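Long-range contact in bartonella effector protein (Bep) substrate of VirB T4SS (Bartonella clarridgeiae, PDB 4YK2), which is a bacterial effector carried by the VirB type IV secretion system, its BID domain probably serving as part of the translocation signal: residues I47-Q58 against L76-A87. Numbering follows the deposited sequence. Where two conformers were deposited one is given.
Sequences IVFGNQNQLANQ and LTNSPESFAKLA. With SO4 (sulfate ion), chain E.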
ATOM      1  N   ILE A  47       8.143   6.062   4.057  1.00 25.09           N
ATOM      2  CA  ILE A  47       8.015   6.576   5.424  1.00 24.30           C
ATOM      3  C   ILE A  47       7.939   5.451   6.456  1.00 25.85           C
ATOM      4  O   ILE A  47       8.584   5.507   7.509  1.00 25.68           O
ATOM      5  CB  ILE A  47       6.783   7.499   5.561  1.00 27.51           C
ATOM      6  CG1 ILE A  47       6.908   8.713   4.628  1.00 29.20           C
ATOM      7  CG2 ILE A  47       6.635   7.949   7.005  1.00 24.70           C
ATOM      8  CD1 ILE A  47       5.615   9.541   4.489  1.00 27.46           C
ATOM      9  N   VAL A  48       7.138   4.433   6.163  1.00 22.31           N
ATOM     10  CA  VAL A  48       6.919   3.342   7.109  1.00 23.48           C
ATOM     11  C   VAL A  48       8.154   2.428   7.218  1.00 20.62           C
ATOM     12  O   VAL A  48       8.559   2.060   8.317  1.00 23.32           O
ATOM     13  CB  VAL A  48       5.664   2.524   6.716  1.00 22.65           C
ATOM     14  CG1 VAL A  48       5.545   1.273   7.578  1.00 21.71           C
ATOM     15  CG2 VAL A  48       4.409   3.380   6.830  1.00 20.75           C
ATOM     16  N   PHE A  49       8.750   2.077   6.079  1.00 21.17           N
ATOM     17  CA  PHE A  49       9.798   1.055   6.041  1.00 21.88           C
ATOM     18  C   PHE A  49      11.156   1.568   5.586  1.00 25.74           C
ATOM     19  O   PHE A  49      12.154   0.862   5.714  1.00 25.08           O
ATOM     20  CB  PHE A  49       9.390  -0.101   5.113  1.00 18.68           C
ATOM     21  CG  PHE A  49       8.200  -0.883   5.595  1.00 21.87           C
ATOM     22  CD1 PHE A  49       8.273  -1.636   6.762  1.00 23.81           C
ATOM     23  CD2 PHE A  49       7.016  -0.890   4.867  1.00 23.39           C
ATOM     24  CE1 PHE A  49       7.189  -2.377   7.208  1.00 25.17           C
ATOM     25  CE2 PHE A  49       5.913  -1.626   5.306  1.00 24.66           C
ATOM     26  CZ  PHE A  49       5.998  -2.373   6.480  1.00 25.86           C
ATOM     27  N   GLY A  50      11.212   2.776   5.037  1.00 25.42           N
ATOM     28  CA  GLY A  50      12.476   3.268   4.512  1.00 23.90           C
ATOM     29  C   GLY A  50      12.791   2.677   3.149  1.00 27.42           C
ATOM     30  O   GLY A  50      13.907   2.802   2.667  1.00 24.03           O
ATOM     31  N   ASN A  51      11.806   2.035   2.526  1.00 23.29           N
ATOM     32  CA  ASN A  51      11.980   1.442   1.188  1.00 24.58           C
ATOM     33  C   ASN A  51      10.658   1.564   0.446  1.00 23.73           C
ATOM     34  O   ASN A  51       9.674   0.923   0.803  1.00 23.40           O
ATOM     35  CB  ASN A  51      12.429  -0.028   1.277  1.00 21.63           C
ATOM     36  CG  ASN A  51      12.700  -0.659  -0.095  1.00 23.83           C
ATOM     37  OD1 ASN A  51      12.333  -0.120  -1.143  1.00 25.45           O
ATOM     38  ND2 ASN A  51      13.361  -1.804  -0.085  1.00 22.69           N
ATOM     39  N   GLN A  52      10.627   2.403  -0.580  1.00 19.70           N
ATOM     40  CA  GLN A  52       9.358   2.694  -1.240  1.00 24.09           C
ATOM     41  C   GLN A  52       8.796   1.461  -1.959  1.00 24.23           C
ATOM     42  O   GLN A  52       7.611   1.421  -2.290  1.00 25.08           O
ATOM     43  CB  GLN A  52       9.522   3.858  -2.221  1.00 22.46           C
ATOM     44  CG  GLN A  52      10.458   3.622  -3.363  1.00 26.01           C
ATOM     45  CD  GLN A  52      10.718   4.906  -4.139  1.00 31.29           C
ATOM     46  OE1 GLN A  52       9.813   5.725  -4.337  1.00 34.55           O
ATOM     47  NE2 GLN A  52      11.961   5.105  -4.543  1.00 31.59           N
ATOM     48  N   ASN A  53       9.641   0.455  -2.182  1.00 20.23           N
ATOM     49  CA  ASN A  53       9.182  -0.786  -2.805  1.00 21.09           C
ATOM     50  C   ASN A  53       9.169  -1.976  -1.845  1.00 23.16           C
ATOM     51  O   ASN A  53       9.225  -3.123  -2.282  1.00 20.75           O
ATOM     52  CB  ASN A  53      10.053  -1.110  -4.023  1.00 18.31           C
ATOM     53  CG  ASN A  53       9.969  -0.033  -5.086  1.00 22.86           C
ATOM     54  OD1 ASN A  53       8.874   0.399  -5.461  1.00 28.78           O
ATOM     55  ND2 ASN A  53      11.118   0.440  -5.538  1.00 26.34           N
ATOM     56  N   GLN A  54       9.085  -1.709  -0.542  1.00 19.97           N
ATOM     57  CA  GLN A  54       9.142  -2.776   0.467  1.00 23.91           C
ATOM     58  C   GLN A  54       8.114  -3.892   0.210  1.00 24.00           C
ATOM     59  O   GLN A  54       8.413  -5.089   0.331  1.00 18.81           O
ATOM     60  CB  GLN A  54       8.921  -2.194   1.877  1.00 19.48           C
ATOM     61  CG  GLN A  54       9.214  -3.202   2.993  1.00 17.78           C
ATOM     62  CD  GLN A  54      10.685  -3.547   3.040  1.00 23.23           C
ATOM     63  OE1 GLN A  54      11.521  -2.675   3.228  1.00 25.20           O
ATOM     64  NE2 GLN A  54      11.009  -4.806   2.812  1.00 24.32           N
ATOM     65  N   LEU A  55       6.904  -3.498  -0.172  1.00 20.56           N
ATOM     66  CA  LEU A  55       5.816  -4.456  -0.313  1.00 18.40           C
ATOM     67  C   LEU A  55       5.528  -4.845  -1.760  1.00 23.73           C
ATOM     68  O   LEU A  55       4.404  -5.256  -2.072  1.00 22.74           O
ATOM     69  CB  LEU A  55       4.542  -3.898   0.317  1.00 17.88           C
ATOM     70  CG  LEU A  55       4.656  -3.472   1.776  1.00 17.66           C
ATOM     71  CD1 LEU A  55       3.350  -2.812   2.224  1.00 19.08           C
ATOM     72  CD2 LEU A  55       5.051  -4.654   2.729  1.00 18.40           C
ATOM     73  N   ALA A  56       6.531  -4.726  -2.633  1.00 20.77           N
ATOM     74  CA  ALA A  56       6.367  -5.094  -4.050  1.00 22.95           C
ATOM     75  C   ALA A  56       5.756  -6.495  -4.227  1.00 20.81           C
ATOM     76  O   ALA A  56       4.851  -6.687  -5.041  1.00 20.11           O
ATOM     77  CB  ALA A  56       7.725  -5.010  -4.792  1.00 16.06           C
ATOM     78  N   ASN A  57       6.248  -7.472  -3.471  1.00 18.05           N
ATOM     79  CA  ASN A  57       5.700  -8.826  -3.558  1.00 22.29           C
ATOM     80  C   ASN A  57       4.203  -8.826  -3.286  1.00 22.68           C
ATOM     81  O   ASN A  57       3.417  -9.385  -4.060  1.00 21.33           O
ATOM     82  CB  ASN A  57       6.388  -9.776  -2.566  1.00 16.37           C
ATOM     83  CG  ASN A  57       7.840 -10.067  -2.931  1.00 24.27           C
ATOM     84  OD1 ASN A  57       8.302  -9.752  -4.022  1.00 24.07           O
ATOM     85  ND2 ASN A  57       8.556 -10.689  -2.009  1.00 26.63           N
ATOM     86  N   GLN A  58       3.818  -8.197  -2.182  1.00 21.07           N
ATOM     87  CA  GLN A  58       2.427  -8.197  -1.750  1.00 21.12           C
ATOM     88  C   GLN A  58       1.531  -7.450  -2.731  1.00 18.87           C
ATOM     89  O   GLN A  58       0.382  -7.835  -2.946  1.00 19.68           O
ATOM     90  CB  GLN A  58       2.297  -7.580  -0.350  1.00 19.84           C
ATOM     91  CG  GLN A  58       2.744  -8.507   0.801  1.00 17.92           C
ATOM     92  CD  GLN A  58       4.261  -8.684   0.858  1.00 21.36           C
ATOM     93  OE1 GLN A  58       5.024  -7.821   0.422  1.00 20.69           O
ATOM     94  NE2 GLN A  58       4.694  -9.823   1.371  1.00 18.17           N
ATOM     95  N   LEU A  76      -0.409  -5.940   8.114  1.00 21.25           N
ATOM     96  CA  LEU A  76       0.228  -4.625   8.093  1.00 22.35           C
ATOM     97  C   LEU A  76      -0.235  -3.765   9.274  1.00 24.71           C
ATOM     98  O   LEU A  76       0.556  -3.026   9.870  1.00 24.84           O
ATOM     99  CB  LEU A  76      -0.068  -3.912   6.771  1.00 21.71           C
ATOM    100  CG  LEU A  76       0.680  -2.612   6.501  1.00 21.96           C
ATOM    101  CD1 LEU A  76       2.176  -2.814   6.619  1.00 26.21           C
ATOM    102  CD2 LEU A  76       0.322  -2.083   5.092  1.00 18.26           C
ATOM    103  N   THR A  77      -1.523  -3.873   9.595  1.00 23.17           N
ATOM    104  CA  THR A  77      -2.141  -3.116  10.680  1.00 22.92           C
ATOM    105  C   THR A  77      -1.648  -3.572  12.038  1.00 29.09           C
ATOM    106  O   THR A  77      -1.296  -2.748  12.884  1.00 28.06           O
ATOM    107  CB  THR A  77      -3.683  -3.242  10.648  1.00 25.78           C
ATOM    108  OG1 THR A  77      -4.186  -2.649   9.439  1.00 26.18           O
ATOM    109  CG2 THR A  77      -4.320  -2.558  11.866  1.00 26.79           C
ATOM    110  N   ASN A  78      -1.603  -4.889  12.222  1.00 26.99           N
ATOM    111  CA  ASN A  78      -1.380  -5.478  13.532  1.00 30.60           C
ATOM    112  C   ASN A  78       0.057  -5.974  13.757  1.00 31.20           C
ATOM    113  O   ASN A  78       0.512  -6.032  14.891  1.00 29.95           O
ATOM    114  CB  ASN A  78      -2.373  -6.618  13.742  1.00 30.19           C
ATOM    115  CG  ASN A  78      -3.795  -6.110  13.862  1.00 32.87           C
ATOM    116  OD1 ASN A  78      -4.183  -5.578  14.894  1.00 44.52           O
ATOM    117  ND2 ASN A  78      -4.575  -6.277  12.809  1.00 34.01           N
ATOM    118  N   SER A  79       0.765  -6.327  12.688  1.00 26.24           N
ATOM    119  CA  SER A  79       2.146  -6.814  12.812  0.57 28.84           C
ATOM    120  C   SER A  79       3.004  -6.333  11.647  1.00 27.06           C
ATOM    121  O   SER A  79       3.563  -7.148  10.909  1.00 24.02           O
ATOM    122  CB  SER A  79       2.193  -8.348  12.870  0.57 29.01           C
ATOM    123  OG  SER A  79       1.284  -8.873  13.819  0.57 31.50           O
ATOM    124  N   PRO A  80       3.124  -5.009  11.474  1.00 27.25           N
ATOM    125  CA  PRO A  80       3.871  -4.503  10.319  1.00 23.35           C
ATOM    126  C   PRO A  80       5.323  -4.973  10.237  1.00 23.72           C
ATOM    127  O   PRO A  80       5.843  -5.104   9.129  1.00 19.84           O
ATOM    128  CB  PRO A  80       3.809  -2.978  10.509  1.00 25.80           C
ATOM    129  CG  PRO A  80       3.539  -2.790  11.956  1.00 26.91           C
ATOM    130  CD  PRO A  80       2.613  -3.905  12.304  1.00 24.76           C
ATOM    131  N   GLU A  81       5.968  -5.244  11.371  1.00 23.58           N
ATOM    132  CA  GLU A  81       7.377  -5.634  11.298  0.52 24.92           C
ATOM    133  C   GLU A  81       7.527  -7.105  10.853  1.00 25.26           C
ATOM    134  O   GLU A  81       8.630  -7.582  10.646  1.00 25.00           O
ATOM    135  CB  GLU A  81       8.102  -5.332  12.634  0.52 24.98           C
ATOM    136  CG  GLU A  81       8.424  -3.813  12.765  0.52 23.68           C
ATOM    137  CD  GLU A  81       9.318  -3.415  13.945  0.52 29.20           C
ATOM    138  OE1 GLU A  81       9.091  -3.923  15.069  0.52 27.60           O
ATOM    139  OE2 GLU A  81      10.238  -2.567  13.749  0.52 17.74           O
ATOM    140  N   SER A  82       6.411  -7.791  10.623  1.00 24.73           N
ATOM    141  CA  SER A  82       6.441  -9.060   9.884  1.00 24.70           C
ATOM    142  C   SER A  82       7.020  -8.856   8.490  1.00 24.88           C
ATOM    143  O   SER A  82       7.678  -9.740   7.951  1.00 22.35           O
ATOM    144  CB  SER A  82       5.035  -9.665   9.747  1.00 23.10           C
ATOM    145  OG  SER A  82       4.579 -10.160  10.990  1.00 33.00           O
ATOM    146  N   PHE A  83       6.758  -7.694   7.884  1.00 17.93           N
ATOM    147  CA  PHE A  83       7.233  -7.449   6.527  1.00 16.88           C
ATOM    148  C   PHE A  83       8.686  -6.963   6.511  1.00 21.33           C
ATOM    149  O   PHE A  83       9.495  -7.404   5.690  1.00 22.10           O
ATOM    150  CB  PHE A  83       6.311  -6.435   5.809  1.00 18.01           C
ATOM    151  CG  PHE A  83       4.902  -6.936   5.615  1.00 23.75           C
ATOM    152  CD1 PHE A  83       4.644  -8.007   4.769  1.00 23.99           C
ATOM    153  CD2 PHE A  83       3.839  -6.337   6.270  1.00 25.24           C
ATOM    154  CE1 PHE A  83       3.357  -8.484   4.596  1.00 22.26           C
ATOM    155  CE2 PHE A  83       2.540  -6.794   6.085  1.00 25.23           C
ATOM    156  CZ  PHE A  83       2.296  -7.862   5.243  1.00 25.42           C
ATOM    157  N   ALA A  84       9.007  -6.042   7.411  1.00 21.35           N
ATOM    158  CA  ALA A  84      10.353  -5.494   7.534  1.00 23.93           C
ATOM    159  C   ALA A  84      10.395  -4.660   8.795  1.00 21.07           C
ATOM    160  O   ALA A  84       9.354  -4.277   9.319  1.00 24.21           O
ATOM    161  CB  ALA A  84      10.721  -4.640   6.319  1.00 24.24           C
ATOM    162  N   LYS A  85      11.597  -4.364   9.276  1.00 21.28           N
ATOM    163  CA  LYS A  85      11.754  -3.440  10.398  1.00 24.56           C
ATOM    164  C   LYS A  85      11.190  -2.066  10.024  1.00 24.71           C
ATOM    165  O   LYS A  85      11.366  -1.613   8.896  1.00 23.45           O
ATOM    166  CB  LYS A  85      13.233  -3.321  10.788  1.00 25.61           C
ATOM    167  CG  LYS A  85      13.478  -2.420  11.980  1.00 36.66           C
ATOM    168  CD  LYS A  85      14.864  -2.637  12.555  1.00 49.37           C
ATOM    169  CE  LYS A  85      15.867  -1.727  11.897  1.00 56.13           C
ATOM    170  NZ  LYS A  85      15.571  -0.307  12.224  1.00 63.70           N
ATOM    171  N   LEU A  86      10.503  -1.413  10.954  1.00 21.94           N
ATOM    172  CA  LEU A  86       9.996  -0.067  10.688  1.00 25.55           C
ATOM    173  C   LEU A  86      11.149   0.926  10.599  1.00 25.77           C
ATOM    174  O   LEU A  86      12.204   0.719  11.217  1.00 24.25           O
ATOM    175  CB  LEU A  86       9.021   0.372  11.776  1.00 25.21           C
ATOM    176  CG  LEU A  86       7.742  -0.440  11.955  1.00 30.90           C
ATOM    177  CD1 LEU A  86       6.897   0.173  13.057  1.00 33.39           C
ATOM    178  CD2 LEU A  86       6.969  -0.515  10.659  1.00 27.12           C
ATOM    179  N   ALA A  87      10.955   1.995   9.836  1.00 20.65           N
ATOM    180  CA  ALA A  87      11.951   3.060   9.752  1.00 24.71           C
ATOM    181  C   ALA A  87      12.156   3.680  11.125  1.00 28.51           C
ATOM    182  O   ALA A  87      11.282   3.594  11.984  1.00 26.96           O
ATOM    183  CB  ALA A  87      11.526   4.120   8.749  1.00 25.02           C
TER
HETATM  184  S   SO4 E 303      16.449  -2.564   2.055  1.00 99.10           S
HETATM  185  O1  SO4 E 303      16.342  -1.184   2.523  1.00 99.59           O
HETATM  186  O2  SO4 E 303      15.111  -3.132   1.907  1.00 98.33           O
HETATM  187  O3  SO4 E 303      17.183  -3.349   3.039  1.00104.97           O
HETATM  188  O4  SO4 E 303      17.162  -2.603   0.779  1.00 96.92           O
HETATM  189  O   HOH W   1      12.981  -1.762   6.952  1.00 40.64           O
HETATM  190  O   HOH W   2       9.348  -7.222   3.004  1.00 43.50           O
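The carbonyl oxygen of V48 receives the amide of A87, with A87 N 2.8 Å from V48 O and the N-H...O angle nearly straight at 175°, although the donor is tilted from the carbonyl plane. L86 adds a CA-H...O contact to the same oxygen. This bond ties the C-terminal end of helix 21-49 to the extended residues 84-87, reached from helix 69-78 through the 3-10 turn 80-82, in the BID domain, a four-helix bundle topped with a hook. G50, just past the helix, turns the chain out of it with positive phi, and the chain then folds back through two type I turns, N51-Q54 and N53-A56, into helix 56-64.

The F49 ring lies against residues 76-87. With CG anti to its carbonyl carbon (chi1 -66°), the ring swings back toward them, although its CB starts away from them. The rim meets backbone oxygens: F49 CE1 is 3.6 Å from both A84 O and P80 O, and K85 O lies in the ring plane. L76 CD1 also abuts the edge, at 3.8 Å from F49 CZ, while V48 CG1 covers the centre of one face. That same V48 methyl packs on L86 CD2.

The second aromatic, F83, has L55 CD2 over one face in a CH-pi contact, 4.1 Å from the ring centroid. Q58, bent at chi2, brings its amide obliquely to F83, the two planes 64° apart. A87 O, in turn, accepts a hydrogen bond from R99 NE. Q54 lays its amide against the A84 methyl, with Q54 CD 3.5 Å from A84 CB, and a water bridges the pair of segments by accepting from Q54 NE2 and donating to F83 O at 2.7 Å.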